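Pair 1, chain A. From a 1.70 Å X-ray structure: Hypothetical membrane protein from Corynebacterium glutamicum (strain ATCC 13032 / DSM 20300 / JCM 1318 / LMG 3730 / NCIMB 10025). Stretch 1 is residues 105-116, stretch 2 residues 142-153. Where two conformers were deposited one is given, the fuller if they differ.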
# COMPACT_ATOMS: atom_id res chain seq x y z
N THR A 105 3.11 6.24 4.19
CA THR A 105 3.19 7.66 4.52
C THR A 105 2.96 8.44 3.24
O THR A 105 3.60 8.15 2.22
CB THR A 105 4.56 8.01 5.14
OG1 THR A 105 4.69 7.35 6.43
CG2 THR A 105 4.70 9.52 5.36
N VAL A 106 2.12 9.48 3.28
CA VAL A 106 1.95 10.36 2.13
C VAL A 106 2.75 11.64 2.40
O VAL A 106 2.35 12.45 3.24
CB VAL A 106 0.47 10.66 1.91
CG1 VAL A 106 0.34 11.65 0.79
CG2 VAL A 106 -0.30 9.35 1.61
N LYS A 107 3.89 11.79 1.73
CA LYS A 107 4.64 13.05 1.81
C LYS A 107 4.03 13.97 0.77
O LYS A 107 3.51 13.50 -0.26
CB LYS A 107 6.11 12.79 1.48
CG LYS A 107 6.78 11.93 2.52
CD LYS A 107 8.03 12.62 3.02
CE LYS A 107 8.91 12.99 1.84
NZ LYS A 107 10.07 13.84 2.24
N PHE A 108 3.96 15.27 1.08
CA PHE A 108 3.36 16.16 0.10
C PHE A 108 4.02 17.53 0.17
O PHE A 108 4.60 17.95 1.18
CB PHE A 108 1.81 16.31 0.33
CG PHE A 108 1.47 16.89 1.63
CD1 PHE A 108 1.46 18.30 1.79
CD2 PHE A 108 1.23 16.09 2.75
CE1 PHE A 108 1.19 18.84 3.03
CE2 PHE A 108 0.94 16.64 4.00
CZ PHE A 108 0.91 18.04 4.12
N ASP A 109 3.91 18.22 -0.95
CA ASP A 109 4.34 19.62 -1.09
C ASP A 109 3.40 20.21 -2.13
O ASP A 109 3.54 19.92 -3.33
CB ASP A 109 5.79 19.64 -1.53
CG ASP A 109 6.29 21.02 -1.81
OD1 ASP A 109 5.62 22.00 -1.44
OD2 ASP A 109 7.39 21.08 -2.38
N GLY A 110 2.40 20.96 -1.66
CA GLY A 110 1.44 21.55 -2.60
C GLY A 110 0.62 20.40 -3.17
O GLY A 110 0.08 19.59 -2.41
N ASN A 111 0.54 20.31 -4.50
CA ASN A 111 -0.26 19.26 -5.14
C ASN A 111 0.58 18.08 -5.61
O ASN A 111 0.11 17.27 -6.44
CB ASN A 111 -1.05 19.85 -6.32
CG ASN A 111 -0.15 20.24 -7.50
OD1 ASN A 111 1.07 20.29 -7.39
ND2 ASN A 111 -0.77 20.54 -8.62
N GLU A 112 1.83 17.99 -5.13
CA GLU A 112 2.67 16.82 -5.48
C GLU A 112 2.94 16.03 -4.21
O GLU A 112 2.88 16.56 -3.09
CB GLU A 112 3.97 17.24 -6.15
CG GLU A 112 3.67 17.55 -7.62
N GLY A 113 3.14 14.73 -4.38
CA GLY A 113 3.49 13.96 -3.21
C GLY A 113 4.24 12.68 -3.57
O GLY A 113 4.56 12.42 -4.74
N THR A 114 4.56 11.93 -2.52
CA THR A 114 5.30 10.67 -2.66
C THR A 114 4.65 9.72 -1.69
O THR A 114 4.37 10.07 -0.53
CB THR A 114 6.78 10.79 -2.31
OG1 THR A 114 7.38 11.86 -3.10
CG2 THR A 114 7.48 9.48 -2.67
N LEU A 115 4.43 8.48 -2.13
CA LEU A 115 3.85 7.46 -1.27
C LEU A 115 5.02 6.59 -0.78
O LEU A 115 5.66 5.91 -1.59
CB LEU A 115 2.84 6.61 -2.04
CG LEU A 115 2.08 5.54 -1.22
CD1 LEU A 115 1.35 6.13 -0.05
CD2 LEU A 115 1.12 4.86 -2.22
N LEU A 116 5.31 6.65 0.53
CA LEU A 116 6.32 5.82 1.16
C LEU A 116 5.65 4.61 1.78
O LEU A 116 4.54 4.70 2.29
CB LEU A 116 7.05 6.57 2.27
CG LEU A 116 7.58 7.95 1.87
CD1 LEU A 116 8.38 8.57 3.05
CD2 LEU A 116 8.45 7.80 0.72
N ALA A 142 5.69 5.20 -4.95
CA ALA A 142 4.98 5.87 -6.04
C ALA A 142 5.12 7.36 -5.88
O ALA A 142 5.23 7.86 -4.74
CB ALA A 142 3.45 5.50 -6.06
N THR A 143 5.03 8.08 -7.02
CA THR A 143 4.85 9.53 -6.97
C THR A 143 3.37 9.84 -7.12
O THR A 143 2.60 9.00 -7.57
CB THR A 143 5.64 10.24 -8.08
OG1 THR A 143 5.28 9.69 -9.33
CG2 THR A 143 7.16 10.02 -7.84
N ILE A 144 2.97 11.03 -6.63
CA ILE A 144 1.54 11.35 -6.56
C ILE A 144 1.33 12.74 -7.13
O ILE A 144 2.12 13.65 -6.85
CB ILE A 144 1.02 11.36 -5.10
CG1 ILE A 144 1.45 10.10 -4.35
CG2 ILE A 144 -0.52 11.46 -5.12
CD1 ILE A 144 1.12 10.15 -2.81
N THR A 145 0.24 12.91 -7.89
CA THR A 145 -0.23 14.24 -8.24
C THR A 145 -1.65 14.35 -7.69
O THR A 145 -2.51 13.49 -7.96
CB THR A 145 -0.19 14.48 -9.76
OG1 THR A 145 1.14 14.26 -10.25
CG2 THR A 145 -0.63 15.92 -10.10
N PHE A 146 -1.87 15.37 -6.89
CA PHE A 146 -3.19 15.58 -6.28
C PHE A 146 -4.04 16.54 -7.11
O PHE A 146 -3.53 17.41 -7.84
CB PHE A 146 -3.05 16.14 -4.86
CG PHE A 146 -2.42 15.17 -3.89
CD1 PHE A 146 -3.12 14.12 -3.39
CD2 PHE A 146 -1.06 15.37 -3.49
CE1 PHE A 146 -2.51 13.20 -2.48
CE2 PHE A 146 -0.49 14.46 -2.57
CZ PHE A 146 -1.24 13.40 -2.10
N ASP A 147 -5.39 16.47 -6.88
CA ASP A 147 -6.31 17.35 -7.60
C ASP A 147 -6.40 18.73 -6.98
O ASP A 147 -7.08 19.61 -7.55
CB ASP A 147 -7.73 16.71 -7.74
CG ASP A 147 -8.36 16.30 -6.44
OD1 ASP A 147 -7.93 16.71 -5.36
OD2 ASP A 147 -9.39 15.55 -6.50
N GLU A 148 -5.69 18.97 -5.87
CA GLU A 148 -5.58 20.30 -5.30
C GLU A 148 -4.41 20.27 -4.34
O GLU A 148 -4.00 19.20 -3.90
CB GLU A 148 -6.90 20.70 -4.60
CG GLU A 148 -7.11 20.21 -3.24
CD GLU A 148 -8.40 20.88 -2.67
OE1 GLU A 148 -8.38 21.78 -1.77
OE2 GLU A 148 -9.43 20.57 -3.23
N PRO A 149 -3.83 21.41 -4.02
CA PRO A 149 -2.76 21.39 -3.01
C PRO A 149 -3.27 20.93 -1.65
O PRO A 149 -4.38 21.26 -1.22
CB PRO A 149 -2.29 22.87 -2.97
CG PRO A 149 -2.79 23.48 -4.24
CD PRO A 149 -4.08 22.75 -4.59
N ILE A 150 -2.44 20.19 -0.93
CA ILE A 150 -2.77 19.67 0.40
C ILE A 150 -2.54 20.77 1.43
O ILE A 150 -1.40 21.25 1.57
CB ILE A 150 -1.91 18.45 0.77
CG1 ILE A 150 -1.96 17.39 -0.33
CG2 ILE A 150 -2.39 17.91 2.09
CD1 ILE A 150 -3.33 16.89 -0.53
N ASP A 151 -3.60 21.17 2.14
CA ASP A 151 -3.54 22.25 3.14
C ASP A 151 -4.11 21.69 4.45
O ASP A 151 -5.34 21.63 4.62
CB ASP A 151 -4.34 23.45 2.64
CG ASP A 151 -4.39 24.59 3.66
OD1 ASP A 151 -3.71 24.50 4.71
OD2 ASP A 151 -5.14 25.57 3.42
N LEU A 152 -3.23 21.27 5.37
CA LEU A 152 -3.74 20.64 6.60
C LEU A 152 -4.22 21.67 7.63
O LEU A 152 -4.58 21.29 8.76
CB LEU A 152 -2.68 19.72 7.21
CG LEU A 152 -2.16 18.62 6.29
CD1 LEU A 152 -1.07 17.84 7.02
CD2 LEU A 152 -3.32 17.72 5.88
N THR A 153 -4.26 22.95 7.28
CA THR A 153 -4.92 23.91 8.16
C THR A 153 -6.39 24.00 7.85
O THR A 153 -7.14 24.65 8.60
CB THR A 153 -4.28 25.31 8.09
OG1 THR A 153 -4.48 25.90 6.79
CG2 THR A 153 -2.77 25.26 8.45
O HOH W 1 -3.53 19.75 -9.20

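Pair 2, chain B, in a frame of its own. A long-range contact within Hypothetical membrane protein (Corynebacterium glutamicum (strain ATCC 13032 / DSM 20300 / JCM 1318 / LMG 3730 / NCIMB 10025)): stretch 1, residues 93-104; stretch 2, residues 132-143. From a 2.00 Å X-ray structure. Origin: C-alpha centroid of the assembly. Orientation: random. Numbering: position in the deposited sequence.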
# COMPACT_ATOMS: atom_id res chain seq x y z
N LYS B 93 -5.58 0.57 4.23
CA LYS B 93 -6.08 -0.04 5.46
C LYS B 93 -5.21 -1.24 5.80
O LYS B 93 -4.71 -1.94 4.92
CB LYS B 93 -7.53 -0.52 5.31
CG LYS B 93 -8.49 0.55 4.87
CD LYS B 93 -9.84 -0.01 4.50
CE LYS B 93 -10.61 1.05 3.73
NZ LYS B 93 -12.06 0.70 3.55
N MET B 94 -5.05 -1.50 7.09
CA MET B 94 -4.40 -2.72 7.53
C MET B 94 -5.40 -3.51 8.36
O MET B 94 -5.95 -2.99 9.34
CB MET B 94 -3.14 -2.41 8.33
CG MET B 94 -2.15 -3.54 8.33
SD MET B 94 -0.50 -2.96 8.73
CE MET B 94 0.34 -4.53 8.85
N VAL B 95 -5.67 -4.75 7.94
CA VAL B 95 -6.62 -5.64 8.61
C VAL B 95 -5.81 -6.71 9.33
O VAL B 95 -5.11 -7.50 8.69
CB VAL B 95 -7.61 -6.27 7.62
CG1 VAL B 95 -8.68 -7.09 8.37
CG2 VAL B 95 -8.26 -5.21 6.74
N PHE B 96 -5.92 -6.75 10.66
CA PHE B 96 -5.08 -7.61 11.49
C PHE B 96 -5.83 -8.88 11.89
O PHE B 96 -7.02 -8.85 12.23
CB PHE B 96 -4.61 -6.89 12.75
CG PHE B 96 -3.81 -5.66 12.49
CD1 PHE B 96 -4.43 -4.44 12.27
CD2 PHE B 96 -2.42 -5.71 12.51
CE1 PHE B 96 -3.70 -3.30 12.05
CE2 PHE B 96 -1.68 -4.57 12.29
CZ PHE B 96 -2.32 -3.36 12.07
N ASN B 97 -5.10 -10.00 11.89
CA ASN B 97 -5.58 -11.29 12.41
C ASN B 97 -4.38 -11.95 13.12
O ASN B 97 -3.68 -12.80 12.55
CB ASN B 97 -6.15 -12.15 11.28
CG ASN B 97 -6.41 -13.57 11.70
OD1 ASN B 97 -6.47 -13.89 12.89
ND2 ASN B 97 -6.54 -14.45 10.71
N GLY B 98 -4.14 -11.54 14.36
CA GLY B 98 -3.00 -12.06 15.10
C GLY B 98 -1.64 -11.73 14.50
O GLY B 98 -1.29 -10.55 14.37
N SER B 99 -0.87 -12.76 14.16
CA SER B 99 0.42 -12.60 13.49
C SER B 99 0.29 -12.38 11.98
O SER B 99 1.32 -12.31 11.29
CB SER B 99 1.29 -13.84 13.73
OG SER B 99 1.49 -14.06 15.11
N SER B 100 -0.93 -12.26 11.46
CA SER B 100 -1.19 -12.00 10.05
C SER B 100 -1.92 -10.68 9.88
O SER B 100 -2.70 -10.27 10.75
CB SER B 100 -2.05 -13.10 9.42
OG SER B 100 -1.30 -14.28 9.21
N ALA B 101 -1.70 -10.04 8.74
CA ALA B 101 -2.44 -8.85 8.35
C ALA B 101 -2.61 -8.84 6.84
O ALA B 101 -1.92 -9.56 6.11
CB ALA B 101 -1.75 -7.57 8.82
N GLN B 102 -3.55 -8.02 6.37
CA GLN B 102 -3.73 -7.72 4.95
C GLN B 102 -3.59 -6.22 4.74
O GLN B 102 -4.06 -5.42 5.56
CB GLN B 102 -5.09 -8.20 4.47
CG GLN B 102 -5.23 -9.69 4.55
CD GLN B 102 -6.56 -10.15 4.06
OE1 GLN B 102 -7.60 -9.71 4.57
NE2 GLN B 102 -6.55 -11.05 3.08
N LEU B 103 -2.95 -5.84 3.65
CA LEU B 103 -2.87 -4.44 3.25
C LEU B 103 -3.90 -4.21 2.15
O LEU B 103 -3.80 -4.81 1.07
CB LEU B 103 -1.46 -4.09 2.75
CG LEU B 103 -0.36 -3.94 3.79
CD1 LEU B 103 1.02 -3.79 3.14
CD2 LEU B 103 -0.64 -2.75 4.71
N VAL B 104 -4.88 -3.36 2.42
CA VAL B 104 -6.00 -3.11 1.52
C VAL B 104 -5.91 -1.68 1.01
O VAL B 104 -5.62 -0.77 1.78
CB VAL B 104 -7.34 -3.37 2.23
CG1 VAL B 104 -8.51 -3.16 1.29
CG2 VAL B 104 -7.33 -4.78 2.79
N ALA B 132 -1.69 -7.05 -0.57
CA ALA B 132 -0.61 -7.85 -0.02
C ALA B 132 -1.07 -8.53 1.26
O ALA B 132 -1.87 -7.98 2.02
CB ALA B 132 0.64 -7.01 0.28
N ASP B 133 -0.55 -9.74 1.47
CA ASP B 133 -0.63 -10.45 2.75
C ASP B 133 0.64 -10.17 3.55
O ASP B 133 1.74 -10.15 2.99
CB ASP B 133 -0.78 -11.95 2.53
CG ASP B 133 -2.16 -12.36 2.04
OD1 ASP B 133 -3.16 -11.97 2.68
OD2 ASP B 133 -2.24 -13.09 1.02
N VAL B 134 0.48 -9.96 4.85
CA VAL B 134 1.58 -9.59 5.73
C VAL B 134 1.77 -10.68 6.78
O VAL B 134 0.80 -11.13 7.40
CB VAL B 134 1.34 -8.24 6.42
CG1 VAL B 134 2.62 -7.77 7.14
CG2 VAL B 134 0.83 -7.21 5.44
N SER B 135 3.02 -11.08 6.99
CA SER B 135 3.38 -11.98 8.08
C SER B 135 4.10 -11.13 9.12
O SER B 135 5.26 -10.77 8.95
CB SER B 135 4.25 -13.13 7.57
OG SER B 135 3.61 -13.79 6.49
N LEU B 136 3.38 -10.80 10.19
CA LEU B 136 3.89 -9.89 11.20
C LEU B 136 4.92 -10.57 12.09
O LEU B 136 4.78 -11.75 12.43
CB LEU B 136 2.74 -9.36 12.06
CG LEU B 136 1.74 -8.48 11.32
CD1 LEU B 136 0.49 -8.31 12.15
CD2 LEU B 136 2.35 -7.14 10.99
N ASN B 137 5.95 -9.81 12.48
CA ASN B 137 6.96 -10.31 13.43
C ASN B 137 6.34 -10.67 14.78
O ASN B 137 6.77 -11.65 15.42
CB ASN B 137 8.07 -9.27 13.63
CG ASN B 137 8.86 -9.00 12.36
OD1 ASN B 137 8.85 -9.79 11.42
ND2 ASN B 137 9.58 -7.87 12.35
N SER B 138 5.37 -9.89 15.26
CA SER B 138 4.69 -10.15 16.52
C SER B 138 3.18 -10.14 16.30
O SER B 138 2.67 -9.49 15.39
CB SER B 138 5.05 -9.12 17.60
OG SER B 138 6.45 -9.07 17.84
N ALA B 139 2.46 -10.85 17.17
CA ALA B 139 1.01 -10.86 17.07
C ALA B 139 0.46 -9.49 17.41
O ALA B 139 0.87 -8.87 18.39
CB ALA B 139 0.41 -11.91 18.01
N ALA B 140 -0.48 -9.01 16.60
CA ALA B 140 -1.20 -7.80 16.94
C ALA B 140 -2.13 -8.06 18.13
O ALA B 140 -2.85 -9.06 18.16
CB ALA B 140 -1.99 -7.28 15.74
N ASP B 141 -2.12 -7.16 19.10
CA ASP B 141 -2.96 -7.28 20.30
C ASP B 141 -3.48 -5.89 20.63
O ASP B 141 -2.75 -5.08 21.21
CB ASP B 141 -2.17 -7.88 21.45
CG ASP B 141 -3.01 -8.13 22.70
OD1 ASP B 141 -4.17 -7.64 22.81
OD2 ASP B 141 -2.49 -8.84 23.59
N PHE B 142 -4.74 -5.61 20.26
CA PHE B 142 -5.31 -4.29 20.48
C PHE B 142 -5.56 -3.98 21.94
O PHE B 142 -5.87 -2.82 22.27
CB PHE B 142 -6.61 -4.14 19.69
CG PHE B 142 -6.40 -3.90 18.21
CD1 PHE B 142 -6.13 -2.62 17.73
CD2 PHE B 142 -6.47 -4.95 17.31
CE1 PHE B 142 -5.93 -2.40 16.37
CE2 PHE B 142 -6.27 -4.73 15.94
CZ PHE B 142 -6.00 -3.45 15.48
N SER B 143 -5.45 -4.96 22.84
CA SER B 143 -5.53 -4.64 24.26
C SER B 143 -4.20 -4.13 24.82
O SER B 143 -4.15 -3.72 25.98
CB SER B 143 -5.97 -5.85 25.07
OG SER B 143 -4.87 -6.71 25.28

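In both pairs a β-hairpin lays its second strand antiparallel against a strand from later in the chain, and the backbones superpose to 0.4 Å over 14 central residues. A type II' turn joins the hairpin strands, running from Asp109(A) to Glu112(A) in pair 1 and from Asn97(B) to Ser100(B) in pair 2. Its first inner position is glycine in both, Gly110(A) and Gly98(B), with the positive phi that glycine tolerates best.

The register is held by the main chain. Gly113(A) N donates to Ile144(A) O at 2.9 Å and Ile144(A) N returns the bond to Gly113(A) O at 2.8 Å; Ala101(B) N to Val134(B) O at 3.0 Å and Val134(B) N to Ala101(B) O at 2.7 Å repeat the exchange. At the next hydrogen-bonded pair, two residues on, Leu115(A) N to Ala142(A) O (2.8 Å) matches Leu103(B) N to Ala132(B) O (2.9 Å), while the return bond is weak in both. The turn also serves as a dock: Gly110(A) O accepts from Ile150(A) N at 3.0 Å, and Gly98(B) O from Ala140(B) N at 2.8 Å, so the later stretch is also held at Ile150(A) and Ala140(B). These bonds ask nothing of side-chain chemistry, but the packing still limits side-chain size.

The inward positions vary by exchanging bulk. The clearest case is Gly113(A) against Ala101(B). In pair 1 the partner further along is Phe146(A), whose ring fills the space over the glycine; a CB there would lie 2.8 Å from Phe146(A) CE2, a clash, and 2.5 Å from Lys107(A) O, within its own hairpin. In pair 2, with Leu136(B) at the matching place, a methyl is accommodated, with Ala101(B) CB 4.1 Å from Leu136(B) CD1 and 4.0 Å from Val134(B) CB.

On the first hairpin strand, Val106(A) and Met94(B) match. Val106(A) CG1 meets the edge of the aromatic ring at Phe146(A) CZ, 3.7 Å away. The longer methionine reaches the shorter leucine, Met94(B) CE lying 3.9 Å from Leu136(B) CD2. Ile144(A) and Val134(B) both pack against the leucine found in both pairs, Leu115(A) and Leu103(B): Ile144(A) CD1 is 4.0 Å from Leu115(A) CB, and Val134(B) CG2 is 3.9 Å from Leu103(B) CG. Alanine faces that leucine in both pairs, as Ala142(A) and Ala132(B).

Phenylalanine recurs at Phe108(A) and Phe96(B), but its rotamer changes from p to m and the side-chain centres part by 2.4 Å. In pair 1, Ile150(A) covers one ring face, its CG2 3.7 Å from the centroid of the Phe108(A) ring in a CH-pi contact, and Leu152(A) CD1 touches the edge at Phe108(A) CZ, 3.5 Å. In pair 2 the isoleucine's place is taken by Ala140(B), whose CB sits 3.6 Å from Phe96(B) CD2, and Phe142(B) turns its edge toward the face of Phe96(B), planes at 85°.

What the two pairs share is the turn glycine, the alanine and the leucine; around them, large and small side chains change places.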